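Local coordinates for protein probable thiamine pyrophosphokinase (Staphylococcus saprophyticus, PDB 3L8M) that probably transfers a pyrophosphate group from ATP to thiamine, as a thiamine pyrophosphokinase making thiamine diphosphate, at residues L5-R10 against I26-G31; F44-F49 against I64-Y69; R91-Y96 against M121-K126; Q111-P116 against N132-I137; T162-K167 against E198-S203. One frame throughout, in Å; residues are numbered along the deposited sequence.

Overall arrangement
From the N terminus, contact 1 closes a beta-alpha-beta unit by pairing strand 2-6 with strand 24-28. Contact 2 closes next, bringing the chain after helix 54-63 back to strand 44-46, the outermost of this chain's sheet. Strand 92-96 flanks strand 2-6 on its other side, and contact 3 closes the crossover through helix 103-113 by pairing it with strand 124-128, beside a sodium ion. Contacts 3 and 4 cross along the chain: the C-terminal part of helix 103-113 packs on strand 132-137. Contact 5 follows in series in a second, antiparallel sheet, its centre about 34 Å from that of contact 1, and touches contact 4 where Ser-203 meets Phe-136.

Contact 1 of 5, residues L5-R10 against I26-G31; sequences LLCGNR and IGIDRG
Leu-5 and Leu-6 pair in parallel with Ile-26 and Gly-27, Leu-6 N giving a bond to Ile-26 O at 3.0 Å and Leu-6 O taking one from Ile-28 N at 2.9 Å. Leu-6 O has a further neighbour, Gly-31 CA, which directs a nearly straight CA-H...O contact (173°) at it from 3.2 Å. A CB on Gly-31 would run into that oxygen, so glycine suits this place in the first turn of helix 30-37, against the strand end. The chain gets there through a tight turn in which Asp-29 has a positive phi (54°) and Gly-31 N bonds back to Ile-28 O.

Leu-5 has CG anti to its carbonyl carbon (chi1 -84°), which sets CG 3.6 Å from Ile-26 CB; the two side chains lie side by side and point the same way. The second methyl of the leucine, CD2, meets Ile-28 CG1 at 3.9 Å, the side chains crossing at a slant. The thiol of Cys-7, a small and weakly polar group, lies with SG 4.0 Å from Ile-28 CB. On the reverse face Leu-6 CG sits 3.8 Å from Gly-31 CA, where the bare glycine lets the leucine come close.

Helix 77-87 covers the Leu-5 face through Leu-78 and Ile-82, and helix 30-37 covers the Leu-6 face through Ile-34 and Leu-35. Strand 92-96 flanks strand 2-6, and strand 44-46 flanks strand 24-28.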
# COMPACT_ATOMS: atom_id res chain seq x y z
N LEU A 5 16.25 -8.68 -0.47
CA LEU A 5 16.44 -10.09 -0.79
C LEU A 5 16.91 -10.84 0.43
O LEU A 5 17.75 -10.36 1.19
CB LEU A 5 17.49 -10.27 -1.91
CG LEU A 5 17.00 -10.12 -3.35
CD1 LEU A 5 16.56 -8.68 -3.61
CD2 LEU A 5 18.12 -10.54 -4.31
N LEU A 6 16.34 -12.02 0.65
CA LEU A 6 16.77 -12.84 1.76
C LEU A 6 17.39 -14.12 1.18
O LEU A 6 16.73 -14.84 0.44
CB LEU A 6 15.59 -13.18 2.67
CG LEU A 6 15.97 -13.91 3.96
CD1 LEU A 6 17.01 -13.09 4.71
CD2 LEU A 6 14.72 -14.12 4.83
N CYS A 7 18.65 -14.38 1.52
CA CYS A 7 19.36 -15.57 1.04
C CYS A 7 19.49 -16.65 2.11
O CYS A 7 19.96 -17.74 1.82
CB CYS A 7 20.77 -15.24 0.59
SG CYS A 7 20.91 -13.95 -0.62
N GLY A 8 19.09 -16.34 3.34
CA GLY A 8 19.20 -17.31 4.42
C GLY A 8 19.05 -16.64 5.77
O GLY A 8 18.69 -15.47 5.82
N ASN A 9 19.35 -17.35 6.86
CA ASN A 9 19.19 -16.79 8.20
C ASN A 9 20.46 -16.49 9.01
O ASN A 9 20.39 -16.34 10.23
CB ASN A 9 18.27 -17.69 9.02
CG ASN A 9 18.87 -19.06 9.29
OD1 ASN A 9 19.67 -19.57 8.50
ND2 ASN A 9 18.47 -19.68 10.40
N ARG A 10 21.61 -16.39 8.35
CA ARG A 10 22.86 -16.09 9.05
C ARG A 10 23.17 -14.60 9.16
O ARG A 10 23.09 -13.87 8.17
CB ARG A 10 24.05 -16.77 8.36
CG ARG A 10 24.16 -18.26 8.56
CD ARG A 10 25.29 -18.82 7.71
NE ARG A 10 25.32 -20.27 7.75
CZ ARG A 10 25.73 -20.98 8.80
NH1 ARG A 10 26.16 -20.36 9.89
NH2 ARG A 10 25.68 -22.30 8.77
N ILE A 26 12.14 -10.45 -1.77
CA ILE A 26 12.48 -11.46 -2.77
C ILE A 26 13.18 -12.63 -2.06
O ILE A 26 14.09 -12.41 -1.26
CB ILE A 26 13.48 -10.91 -3.82
CG1 ILE A 26 13.02 -9.55 -4.37
CG2 ILE A 26 13.70 -11.94 -4.92
CD1 ILE A 26 11.70 -9.58 -5.09
N GLY A 27 12.78 -13.86 -2.35
CA GLY A 27 13.44 -14.99 -1.70
C GLY A 27 14.48 -15.69 -2.58
O GLY A 27 14.20 -16.04 -3.73
N ILE A 28 15.68 -15.90 -2.04
CA ILE A 28 16.75 -16.59 -2.76
C ILE A 28 17.05 -17.88 -2.00
O ILE A 28 17.48 -17.85 -0.84
CB ILE A 28 18.07 -15.75 -2.83
CG1 ILE A 28 17.81 -14.37 -3.44
CG2 ILE A 28 19.09 -16.49 -3.71
CD1 ILE A 28 17.30 -14.40 -4.88
N ASP A 29 16.81 -19.02 -2.65
CA ASP A 29 17.04 -20.33 -2.04
C ASP A 29 16.31 -20.46 -0.71
O ASP A 29 15.09 -20.34 -0.66
CB ASP A 29 18.54 -20.56 -1.86
CG ASP A 29 19.31 -20.36 -3.14
OD1 ASP A 29 18.90 -20.95 -4.16
OD2 ASP A 29 20.32 -19.63 -3.14
N ARG A 30 17.05 -20.70 0.37
CA ARG A 30 16.47 -20.85 1.70
C ARG A 30 15.73 -19.60 2.21
O ARG A 30 14.85 -19.69 3.06
CB ARG A 30 17.55 -21.25 2.72
CG ARG A 30 18.11 -22.64 2.53
CD ARG A 30 19.22 -22.92 3.55
NE ARG A 30 19.74 -24.28 3.43
CZ ARG A 30 20.66 -24.80 4.24
NH1 ARG A 30 21.17 -24.08 5.23
NH2 ARG A 30 21.07 -26.05 4.06
N GLY A 31 16.11 -18.43 1.69
CA GLY A 31 15.43 -17.22 2.11
C GLY A 31 13.94 -17.34 1.84
O GLY A 31 13.11 -16.89 2.63

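Contact 2 of 5, residues F44-F49 against I64-Y69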
# COMPACT_ATOMS: atom_id res chain seq x y z
N PHE A 44 8.64 -12.66 -5.55
CA PHE A 44 9.09 -13.77 -6.38
C PHE A 44 10.32 -14.42 -5.74
O PHE A 44 10.98 -13.81 -4.90
CB PHE A 44 9.40 -13.32 -7.81
CG PHE A 44 10.60 -12.44 -7.95
CD1 PHE A 44 11.89 -12.98 -7.95
CD2 PHE A 44 10.46 -11.06 -8.14
CE1 PHE A 44 13.00 -12.18 -8.14
CE2 PHE A 44 11.57 -10.25 -8.33
CZ PHE A 44 12.85 -10.81 -8.33
N ALA A 45 10.63 -15.64 -6.13
CA ALA A 45 11.76 -16.34 -5.56
C ALA A 45 12.54 -17.15 -6.59
O ALA A 45 11.98 -17.62 -7.58
CB ALA A 45 11.29 -17.26 -4.45
N VAL A 46 13.84 -17.30 -6.34
CA VAL A 46 14.72 -18.06 -7.21
C VAL A 46 15.34 -19.13 -6.31
O VAL A 46 15.64 -18.86 -5.15
CB VAL A 46 15.87 -17.19 -7.77
CG1 VAL A 46 16.72 -18.02 -8.71
CG2 VAL A 46 15.31 -15.97 -8.48
N GLY A 47 15.52 -20.33 -6.84
CA GLY A 47 16.12 -21.38 -6.03
C GLY A 47 15.30 -22.64 -6.00
O GLY A 47 14.09 -22.60 -6.23
N ASP A 48 15.96 -23.76 -5.71
CA ASP A 48 15.31 -25.06 -5.66
C ASP A 48 15.09 -24.65 -4.20
O ASP A 48 15.99 -24.07 -3.58
CB ASP A 48 16.36 -26.14 -5.38
N PHE A 49 13.90 -24.96 -3.67
CA PHE A 49 13.49 -24.64 -2.30
C PHE A 49 12.73 -25.96 -2.11
O PHE A 49 12.17 -26.52 -3.06
CB PHE A 49 12.51 -23.44 -2.40
CG PHE A 49 11.35 -23.66 -3.33
CD1 PHE A 49 10.23 -24.38 -2.91
CD2 PHE A 49 11.37 -23.15 -4.62
CE1 PHE A 49 9.14 -24.59 -3.77
CE2 PHE A 49 10.29 -23.35 -5.49
CZ PHE A 49 9.17 -24.07 -5.06
N ILE A 64 4.96 -17.49 -6.83
CA ILE A 64 6.18 -16.98 -6.21
C ILE A 64 7.46 -17.35 -6.97
O ILE A 64 8.29 -16.50 -7.27
CB ILE A 64 6.32 -17.51 -4.77
CG1 ILE A 64 5.05 -17.21 -3.98
CG2 ILE A 64 7.52 -16.90 -4.10
CD1 ILE A 64 4.96 -17.96 -2.65
N GLU A 65 7.62 -18.64 -7.26
CA GLU A 65 8.80 -19.12 -7.95
C GLU A 65 8.90 -18.72 -9.43
O GLU A 65 8.01 -19.01 -10.22
CB GLU A 65 8.87 -20.65 -7.83
CG GLU A 65 10.10 -21.31 -8.46
CD GLU A 65 11.40 -20.99 -7.73
OE1 GLU A 65 12.47 -21.44 -8.19
OE2 GLU A 65 11.35 -20.31 -6.69
N ILE A 66 9.96 -18.01 -9.80
CA ILE A 66 10.15 -17.67 -11.20
C ILE A 66 11.33 -18.53 -11.66
O ILE A 66 12.07 -19.06 -10.82
CB ILE A 66 10.41 -16.14 -11.44
CG1 ILE A 66 11.80 -15.71 -10.97
CG2 ILE A 66 9.31 -15.33 -10.76
CD1 ILE A 66 12.02 -15.83 -9.52
N ASN A 67 11.49 -18.68 -12.97
CA ASN A 67 12.55 -19.52 -13.52
C ASN A 67 13.37 -18.84 -14.62
O ASN A 67 13.32 -19.23 -15.79
CB ASN A 67 11.94 -20.82 -14.07
CG ASN A 67 11.29 -21.67 -12.98
OD1 ASN A 67 11.97 -22.28 -12.16
ND2 ASN A 67 9.96 -21.70 -12.97
N PRO A 68 14.15 -17.81 -14.26
CA PRO A 68 14.96 -17.12 -15.27
C PRO A 68 15.89 -18.08 -15.99
O PRO A 68 16.52 -18.93 -15.37
CB PRO A 68 15.70 -16.05 -14.47
CG PRO A 68 15.79 -16.66 -13.08
CD PRO A 68 14.42 -17.27 -12.91
N TYR A 69 15.98 -17.93 -17.31
CA TYR A 69 16.84 -18.78 -18.13
C TYR A 69 18.32 -18.38 -17.99
O TYR A 69 18.67 -17.20 -18.03
CB TYR A 69 16.37 -18.67 -19.60
CG TYR A 69 17.07 -19.59 -20.58
CD1 TYR A 69 18.19 -19.16 -21.28
CD2 TYR A 69 16.59 -20.87 -20.83
CE1 TYR A 69 18.83 -19.99 -22.20
CE2 TYR A 69 17.21 -21.72 -21.74
CZ TYR A 69 18.34 -21.26 -22.43
OH TYR A 69 18.97 -22.08 -23.34
O HOH W 1 14.44 -20.49 -9.84
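Ala-45 N bonds to Ile-64 O at 2.7 Å, and Ile-66 N to Ala-45 O at 3.0 Å, although that last oxygen is less reliably placed. Together they make a single beta bridge, which attaches the chain leaving helix 54-63 to strand 44-46, the outermost of this chain's central sheet in an alpha/beta fold. The first donor stands above the Ile-64 carbonyl plane, 46° out of it. One water adds a second link: it accepts from Gly-47 N and donates to Glu-65 OE1 at 2.7 Å and to Ile-66 O at 2.9 Å.

Glu-65 CG is anti to the backbone N (chi1 -178°), and a bend at chi2 then brings CD toward Ala-45 O and the edge of the Phe-49 ring. OE1, held by the water, also lies close to Gly-47 O, but these two are not hydrogen-bonded to each other. Phe-49 offers its ring edge, whose hydrogens suit an oxygen-bearing neighbour, and its CE2 is 3.4 Å from Glu-65 CD. At the phi of Gly-47 (127°) a side chain would press on the preceding carbonyl O, which explains the glycine.

Farther out, Phe-44 forms a cation-pi pair with Arg-88, while Phe-44 and Ile-66 both pack on Met-1 of a second subunit. The small Ala-45 CB leaves room for Ile-64 CG2 at 3.8 Å. Ile-66 CG2 rests 3.6 Å from Phe-44 CB.

Contact 3 of 5, residues R91-Y96 against M121-K126. With NA (sodium ion), chain C.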
# COMPACT_ATOMS: atom_id res chain seq x y z
N ARG A 91 15.20 -0.16 -8.02
CA ARG A 91 16.43 0.61 -8.10
C ARG A 91 17.34 0.51 -6.89
O ARG A 91 18.56 0.65 -7.00
CB ARG A 91 16.11 2.09 -8.34
CG ARG A 91 17.30 2.90 -8.80
CD ARG A 91 17.21 3.20 -10.29
NE ARG A 91 16.30 4.32 -10.57
CZ ARG A 91 16.49 5.56 -10.12
NH1 ARG A 91 17.54 5.84 -9.36
NH2 ARG A 91 15.62 6.52 -10.42
N ASN A 92 16.75 0.29 -5.72
CA ASN A 92 17.51 0.16 -4.48
C ASN A 92 17.33 -1.27 -4.03
O ASN A 92 16.21 -1.69 -3.74
CB ASN A 92 16.98 1.12 -3.41
CG ASN A 92 17.17 2.58 -3.79
OD1 ASN A 92 18.29 3.04 -4.00
ND2 ASN A 92 16.07 3.31 -3.88
N ILE A 93 18.43 -2.02 -3.97
CA ILE A 93 18.38 -3.42 -3.57
C ILE A 93 19.23 -3.70 -2.33
O ILE A 93 20.42 -3.39 -2.31
CB ILE A 93 18.88 -4.35 -4.70
CG1 ILE A 93 18.25 -3.94 -6.05
CG2 ILE A 93 18.53 -5.80 -4.37
CD1 ILE A 93 16.77 -3.77 -6.01
N ASP A 94 18.61 -4.28 -1.31
CA ASP A 94 19.30 -4.64 -0.08
C ASP A 94 19.33 -6.16 0.02
O ASP A 94 18.27 -6.80 0.10
CB ASP A 94 18.58 -4.07 1.15
CG ASP A 94 18.72 -2.58 1.27
OD1 ASP A 94 19.47 -2.00 0.45
OD2 ASP A 94 18.09 -1.98 2.17
N VAL A 95 20.53 -6.73 -0.01
CA VAL A 95 20.67 -8.17 0.09
C VAL A 95 21.05 -8.55 1.52
O VAL A 95 22.07 -8.10 2.05
CB VAL A 95 21.73 -8.71 -0.91
CG1 VAL A 95 21.85 -10.22 -0.78
CG2 VAL A 95 21.34 -8.32 -2.34
N TYR A 96 20.22 -9.37 2.14
CA TYR A 96 20.45 -9.82 3.51
C TYR A 96 20.69 -11.31 3.42
O TYR A 96 20.25 -11.95 2.46
CB TYR A 96 19.19 -9.59 4.35
CG TYR A 96 18.84 -8.14 4.58
CD1 TYR A 96 19.32 -7.46 5.71
CD2 TYR A 96 18.03 -7.45 3.69
CE1 TYR A 96 18.99 -6.14 5.94
CE2 TYR A 96 17.69 -6.12 3.91
CZ TYR A 96 18.17 -5.47 5.04
OH TYR A 96 17.82 -4.16 5.30
N MSE A 121 23.95 1.92 -15.24
CA MSE A 121 22.58 2.12 -14.77
C MSE A 121 22.62 2.88 -13.44
O MSE A 121 23.69 3.06 -12.86
CB MSE A 121 21.87 0.77 -14.63
CG MSE A 121 21.80 0.00 -15.95
SE MSE A 121 21.20 -1.83 -15.83
CE MSE A 121 19.36 -1.62 -16.36
N ASN A 122 21.47 3.33 -12.96
CA ASN A 122 21.44 4.08 -11.71
C ASN A 122 20.92 3.19 -10.58
O ASN A 122 20.05 3.59 -9.81
CB ASN A 122 20.54 5.31 -11.85
CG ASN A 122 20.92 6.42 -10.90
OD1 ASN A 122 22.00 7.02 -11.03
ND2 ASN A 122 20.05 6.71 -9.94
N ILE A 123 21.49 1.99 -10.47
CA ILE A 123 21.10 1.02 -9.45
C ILE A 123 21.98 1.12 -8.20
O ILE A 123 23.16 1.45 -8.28
CB ILE A 123 21.18 -0.42 -10.01
CG1 ILE A 123 20.74 -1.44 -8.96
CG2 ILE A 123 22.59 -0.71 -10.48
CD1 ILE A 123 19.25 -1.50 -8.76
N ASN A 124 21.39 0.83 -7.04
CA ASN A 124 22.10 0.89 -5.77
C ASN A 124 21.97 -0.45 -5.04
O ASN A 124 20.95 -0.70 -4.39
CB ASN A 124 21.51 2.01 -4.89
CG ASN A 124 22.14 2.06 -3.52
OD1 ASN A 124 21.53 2.56 -2.57
ND2 ASN A 124 23.37 1.56 -3.40
N ILE A 125 22.98 -1.30 -5.15
CA ILE A 125 22.98 -2.61 -4.50
C ILE A 125 23.84 -2.61 -3.23
O ILE A 125 25.01 -2.20 -3.26
CB ILE A 125 23.54 -3.70 -5.45
CG1 ILE A 125 22.87 -3.63 -6.82
CG2 ILE A 125 23.31 -5.07 -4.83
CD1 ILE A 125 21.44 -4.16 -6.84
N LYS A 126 23.27 -3.05 -2.11
CA LYS A 126 24.02 -3.13 -0.85
C LYS A 126 23.84 -4.49 -0.18
O LYS A 126 22.74 -5.03 -0.15
CB LYS A 126 23.55 -2.07 0.14
CG LYS A 126 23.87 -0.64 -0.20
CD LYS A 126 23.33 0.26 0.91
CE LYS A 126 23.49 1.73 0.54
NZ LYS A 126 22.98 2.64 1.61
NA NA C . 20.50 -0.18 -1.49
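Asp-94 and Asn-124 form a sodium site on one face of two paired strands, with Asp-94 OD1 2.9 Å from the ion. Asn-124 contributes its backbone O, at 3.0 Å. Lys-126 runs extended past it, CG 3.6 Å from the sodium, and carries its ammonium on to a salt bridge with Glu-133. The same Asn-124 O also accepts from Ile-93 N at 2.9 Å, the donor tilted 26° from the carbonyl plane, so a single oxygen serves both sheet and ion. Nearby, the amides of Asn-92 and Asn-124 stand almost perpendicular (88°).

Strands 92-96 and 124-128 are parallel neighbours in the central sheet, joined by a beta-alpha-beta crossover that includes helix 103-113. Lys-126 N continues the pairing to Ile-93 O at 2.9 Å, and Val-95 N bonds to Lys-126 O at 2.8 Å. The face away from the sodium is apolar: Ile-93 and Ile-125 lie side by side, and CG1 of Ile-93 touches CD1 of Ile-125 at a tight 3.3 Å. These branched residues favour strand backbones, and Ile-93 packs on Ile-82 of helix 77-87.

Arg-91 has CG anti to the backbone N (chi1 -164°), and its chain then bends twice. Its stronger partner is Glu-19 of a third subunit, salt-bridged to NE. NH1 makes only a weak bond of 3.4 Å to Asn-122 O, and its placement beside the Asn-122 amide is doubtful.

Contact 4 of 5, residues Q111-P116 against N132-I137; sequences QILEKP and NEIQFI
Phe-136 sends CG anti to its backbone N (chi1 -178°), which carries the ring out from strand 132-137 to meet Leu-113 and Glu-114. Leu-113 has CG anti to its carbonyl carbon instead (chi1 -63°), and beyond it CD1 meets CG2 of Ile-134.

The ring receives Glu-114 on one face: CA of Glu-114 lies 4.0 Å from the centroid of the Phe-136 ring, only 13° off the ring normal, a CH-pi contact. The glutamate chain extends onward across the ring at about a right angle, its CG 4.0 Å from Phe-136 CD1, so the aliphatic part of this amphipathic residue does the touching. Leu-113 O approaches obliquely, 3.2 Å from Phe-136 CD2. At the base of the two side chains, Leu-113 CB and Phe-136 CB are 4.0 Å apart. Leu-113 CD1 and Ile-134 CG2 meet more loosely at 4.2 Å, the side chains crossing at about a right angle.

The contact seats the C-terminal part of helix 103-113 on the strand that follows strand 124-128 in the sheet. Leu-113 also lies on Ile-125 and Leu-127, and Phe-136 also touches Val-158 and Ser-203.

With no hydrogen bond between the segments, the fit rests on apolar packing and on the CH-pi contact that Glu-114 CA makes with the ring.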
# COMPACT_ATOMS: atom_id res chain seq x y z
N GLN A 111 31.03 -10.27 -6.37
CA GLN A 111 31.20 -10.16 -7.81
C GLN A 111 30.00 -9.43 -8.45
O GLN A 111 30.17 -8.64 -9.38
CB GLN A 111 31.37 -11.55 -8.44
CG GLN A 111 32.66 -12.25 -8.06
CD GLN A 111 32.76 -13.65 -8.64
OE1 GLN A 111 31.75 -14.28 -8.93
NE2 GLN A 111 33.99 -14.13 -8.80
N ILE A 112 28.80 -9.70 -7.95
CA ILE A 112 27.60 -9.07 -8.50
C ILE A 112 27.64 -7.55 -8.37
O ILE A 112 27.33 -6.83 -9.33
CB ILE A 112 26.33 -9.60 -7.81
CG1 ILE A 112 26.18 -11.10 -8.08
CG2 ILE A 112 25.10 -8.89 -8.36
CD1 ILE A 112 25.13 -11.75 -7.23
N LEU A 113 28.02 -7.05 -7.20
CA LEU A 113 28.09 -5.62 -6.97
C LEU A 113 29.07 -4.97 -7.95
O LEU A 113 28.96 -3.80 -8.28
CB LEU A 113 28.56 -5.32 -5.54
CG LEU A 113 27.75 -5.74 -4.31
CD1 LEU A 113 28.63 -5.60 -3.09
CD2 LEU A 113 26.51 -4.88 -4.16
N GLU A 114 30.04 -5.76 -8.40
CA GLU A 114 31.07 -5.27 -9.30
C GLU A 114 30.73 -5.38 -10.78
O GLU A 114 31.48 -4.90 -11.63
CB GLU A 114 32.38 -6.00 -8.99
CG GLU A 114 32.75 -5.93 -7.50
CD GLU A 114 33.85 -6.89 -7.09
OE1 GLU A 114 34.10 -7.87 -7.82
OE2 GLU A 114 34.46 -6.68 -6.02
N LYS A 115 29.60 -6.01 -11.10
CA LYS A 115 29.21 -6.13 -12.49
C LYS A 115 29.07 -4.74 -13.11
O LYS A 115 28.39 -3.86 -12.57
CB LYS A 115 27.90 -6.90 -12.61
CG LYS A 115 28.01 -8.36 -12.21
CD LYS A 115 26.92 -9.18 -12.89
CE LYS A 115 27.17 -10.68 -12.72
NZ LYS A 115 26.27 -11.50 -13.59
N PRO A 116 29.73 -4.52 -14.25
CA PRO A 116 29.69 -3.24 -14.95
C PRO A 116 28.29 -2.91 -15.47
O PRO A 116 27.92 -1.74 -15.60
CB PRO A 116 30.71 -3.42 -16.07
CG PRO A 116 30.64 -4.89 -16.35
CD PRO A 116 30.59 -5.48 -14.97
N ASN A 132 27.53 -5.14 9.23
CA ASN A 132 28.13 -4.47 8.08
C ASN A 132 27.17 -4.01 7.00
O ASN A 132 26.04 -4.48 6.90
CB ASN A 132 29.13 -5.40 7.39
CG ASN A 132 30.21 -5.91 8.32
OD1 ASN A 132 31.26 -5.29 8.46
ND2 ASN A 132 29.95 -7.05 8.96
N GLU A 133 27.68 -3.13 6.15
CA GLU A 133 26.97 -2.60 5.00
C GLU A 133 28.08 -2.47 3.96
O GLU A 133 29.13 -1.87 4.24
CB GLU A 133 26.37 -1.24 5.34
CG GLU A 133 25.26 -0.82 4.40
CD GLU A 133 24.51 0.40 4.90
OE1 GLU A 133 24.10 0.39 6.08
OE2 GLU A 133 24.35 1.36 4.12
N ILE A 134 27.87 -3.07 2.79
CA ILE A 134 28.88 -3.06 1.73
C ILE A 134 28.31 -2.67 0.36
O ILE A 134 27.23 -3.14 -0.03
CB ILE A 134 29.53 -4.48 1.59
CG1 ILE A 134 30.18 -4.88 2.91
CG2 ILE A 134 30.55 -4.50 0.45
CD1 ILE A 134 30.60 -6.35 2.95
N GLN A 135 29.04 -1.83 -0.37
CA GLN A 135 28.61 -1.42 -1.70
C GLN A 135 29.82 -1.08 -2.56
O GLN A 135 30.88 -0.72 -2.05
CB GLN A 135 27.68 -0.21 -1.63
CG GLN A 135 28.32 1.04 -1.05
CD GLN A 135 27.35 2.22 -0.97
OE1 GLN A 135 26.83 2.68 -1.99
NE2 GLN A 135 27.09 2.70 0.24
N PHE A 136 29.65 -1.20 -3.87
CA PHE A 136 30.70 -0.93 -4.85
C PHE A 136 30.67 0.55 -5.25
O PHE A 136 29.61 1.16 -5.33
CB PHE A 136 30.47 -1.84 -6.06
CG PHE A 136 31.50 -1.72 -7.14
CD1 PHE A 136 32.84 -1.98 -6.87
CD2 PHE A 136 31.12 -1.41 -8.45
CE1 PHE A 136 33.80 -1.92 -7.90
CE2 PHE A 136 32.07 -1.35 -9.48
CZ PHE A 136 33.41 -1.61 -9.20
N ILE A 137 31.84 1.14 -5.45
CA ILE A 137 31.93 2.54 -5.85
C ILE A 137 32.90 2.64 -7.01
O ILE A 137 34.08 2.31 -6.88
CB ILE A 137 32.44 3.46 -4.74
CG1 ILE A 137 31.56 3.32 -3.49
CG2 ILE A 137 32.42 4.90 -5.22
CD1 ILE A 137 32.01 4.19 -2.33

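Contact 5 of 5, residues T162-K167 against E198-S203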
# COMPACT_ATOMS: atom_id res chain seq x y z
N THR A 162 43.26 4.89 -7.67
CA THR A 162 43.75 6.08 -6.98
C THR A 162 42.59 6.69 -6.21
O THR A 162 41.47 6.73 -6.71
CB THR A 162 44.32 7.11 -7.96
OG1 THR A 162 45.39 6.52 -8.71
CG2 THR A 162 44.86 8.32 -7.21
N VAL A 163 42.87 7.19 -5.02
CA VAL A 163 41.84 7.72 -4.14
C VAL A 163 42.20 8.98 -3.37
O VAL A 163 43.36 9.19 -3.03
CB VAL A 163 41.44 6.61 -3.12
CG1 VAL A 163 40.72 7.20 -1.93
CG2 VAL A 163 40.59 5.56 -3.82
N ILE A 164 41.19 9.79 -3.08
CA ILE A 164 41.37 11.02 -2.31
C ILE A 164 40.17 11.21 -1.37
O ILE A 164 39.03 11.31 -1.83
CB ILE A 164 41.47 12.26 -3.24
CG1 ILE A 164 42.64 12.07 -4.21
CG2 ILE A 164 41.67 13.52 -2.41
CD1 ILE A 164 42.84 13.24 -5.14
N SER A 165 40.43 11.25 -0.07
CA SER A 165 39.39 11.43 0.94
C SER A 165 39.57 12.74 1.69
O SER A 165 40.66 13.32 1.70
CB SER A 165 39.40 10.26 1.94
OG SER A 165 38.91 9.06 1.35
N LEU A 166 38.51 13.22 2.34
CA LEU A 166 38.58 14.47 3.08
C LEU A 166 38.28 14.31 4.57
O LEU A 166 39.19 14.19 5.39
CB LEU A 166 37.64 15.49 2.46
N LYS A 167 37.00 14.33 4.92
CA LYS A 167 36.55 14.23 6.31
C LYS A 167 37.13 13.06 7.11
O LYS A 167 37.12 13.08 8.34
CB LYS A 167 35.02 14.18 6.35
N GLU A 198 36.83 10.70 -3.54
CA GLU A 198 36.89 10.70 -4.99
C GLU A 198 37.79 9.61 -5.54
O GLU A 198 38.97 9.52 -5.19
CB GLU A 198 37.38 12.06 -5.50
CG GLU A 198 37.54 12.13 -7.02
CD GLU A 198 38.00 13.49 -7.49
OE1 GLU A 198 38.22 13.66 -8.71
OE2 GLU A 198 38.12 14.40 -6.64
N ILE A 199 37.23 8.78 -6.40
CA ILE A 199 37.98 7.70 -7.01
C ILE A 199 38.55 8.22 -8.32
O ILE A 199 37.84 8.33 -9.32
CB ILE A 199 37.09 6.48 -7.29
CG1 ILE A 199 36.45 5.98 -5.99
CG2 ILE A 199 37.90 5.39 -7.98
CD1 ILE A 199 37.43 5.35 -5.01
N ILE A 200 39.84 8.56 -8.31
CA ILE A 200 40.51 9.07 -9.50
C ILE A 200 40.69 7.96 -10.53
O ILE A 200 40.57 8.19 -11.73
CB ILE A 200 41.90 9.66 -9.16
CG1 ILE A 200 41.74 11.02 -8.46
CG2 ILE A 200 42.72 9.82 -10.42
CD1 ILE A 200 41.01 10.97 -7.14
N GLU A 201 40.98 6.76 -10.05
CA GLU A 201 41.17 5.61 -10.92
C GLU A 201 40.76 4.32 -10.24
O GLU A 201 40.82 4.20 -9.01
CB GLU A 201 42.63 5.48 -11.35
CG GLU A 201 43.07 6.49 -12.40
CD GLU A 201 44.04 5.87 -13.40
OE1 GLU A 201 45.12 5.41 -12.98
OE2 GLU A 201 43.71 5.84 -14.61
N GLY A 202 40.33 3.35 -11.04
CA GLY A 202 39.91 2.07 -10.50
C GLY A 202 38.56 2.07 -9.84
O GLY A 202 37.71 2.93 -10.11
N SER A 203 38.35 1.11 -8.95
CA SER A 203 37.10 0.94 -8.22
C SER A 203 37.38 0.37 -6.84
O SER A 203 38.36 -0.35 -6.64
CB SER A 203 36.19 -0.01 -9.00
OG SER A 203 36.81 -1.28 -9.18
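Thr-162 pairs with both Ile-200 and Glu-201 in an antiparallel contact between strands 162-165 and 197-201, the middle two of a four-stranded sheet. Two residues opposite one make this a classic beta bulge. Thr-162 N bonds to Glu-201 O at 2.9 Å, the donor standing 43° out of the carbonyl plane. Two amides converge on Thr-162 O, both weakly: Ile-200 N at 2.9 Å, poorly aligned, and Glu-201 N at 3.4 Å. Ile-200 has a near-helical backbone (psi -38°), which turns the strand and lets its amide and the next share one acceptor.

Regular pairing resumes beyond the bulge. Ile-164 and Glu-198 form a hydrogen-bonded pair, with Glu-198 N 2.9 Å from Ile-164 O. Between that pair and the bulge, Val-163 faces Ile-199 across a non-hydrogen-bonded pair, side by side, and Val-163 CG2 comes within 3.4 Å of Ile-199 CD1. Beta-branched Val-163, Ile-164 and Ile-199 suit extended strands. Ile-200, its CG1 anti to the carbonyl carbon (chi1 -74°), points toward strand 162-165 and crosses Thr-162 and Ile-164 obliquely: its CB is 3.7 Å from Thr-162 CB, and its CD1 is 3.5 Å from Ile-164 CG1.

The outer strands join on each flank, Gly-140 bonding to Ile-199 and Gln-174 to Val-163, while Ile-200 O accepts from Lys-139 NZ. An antiparallel sheet like this, in the region thought to bind thiamine, is consistent with the C-terminal beta-sandwich domain of thiamine pyrophosphokinases.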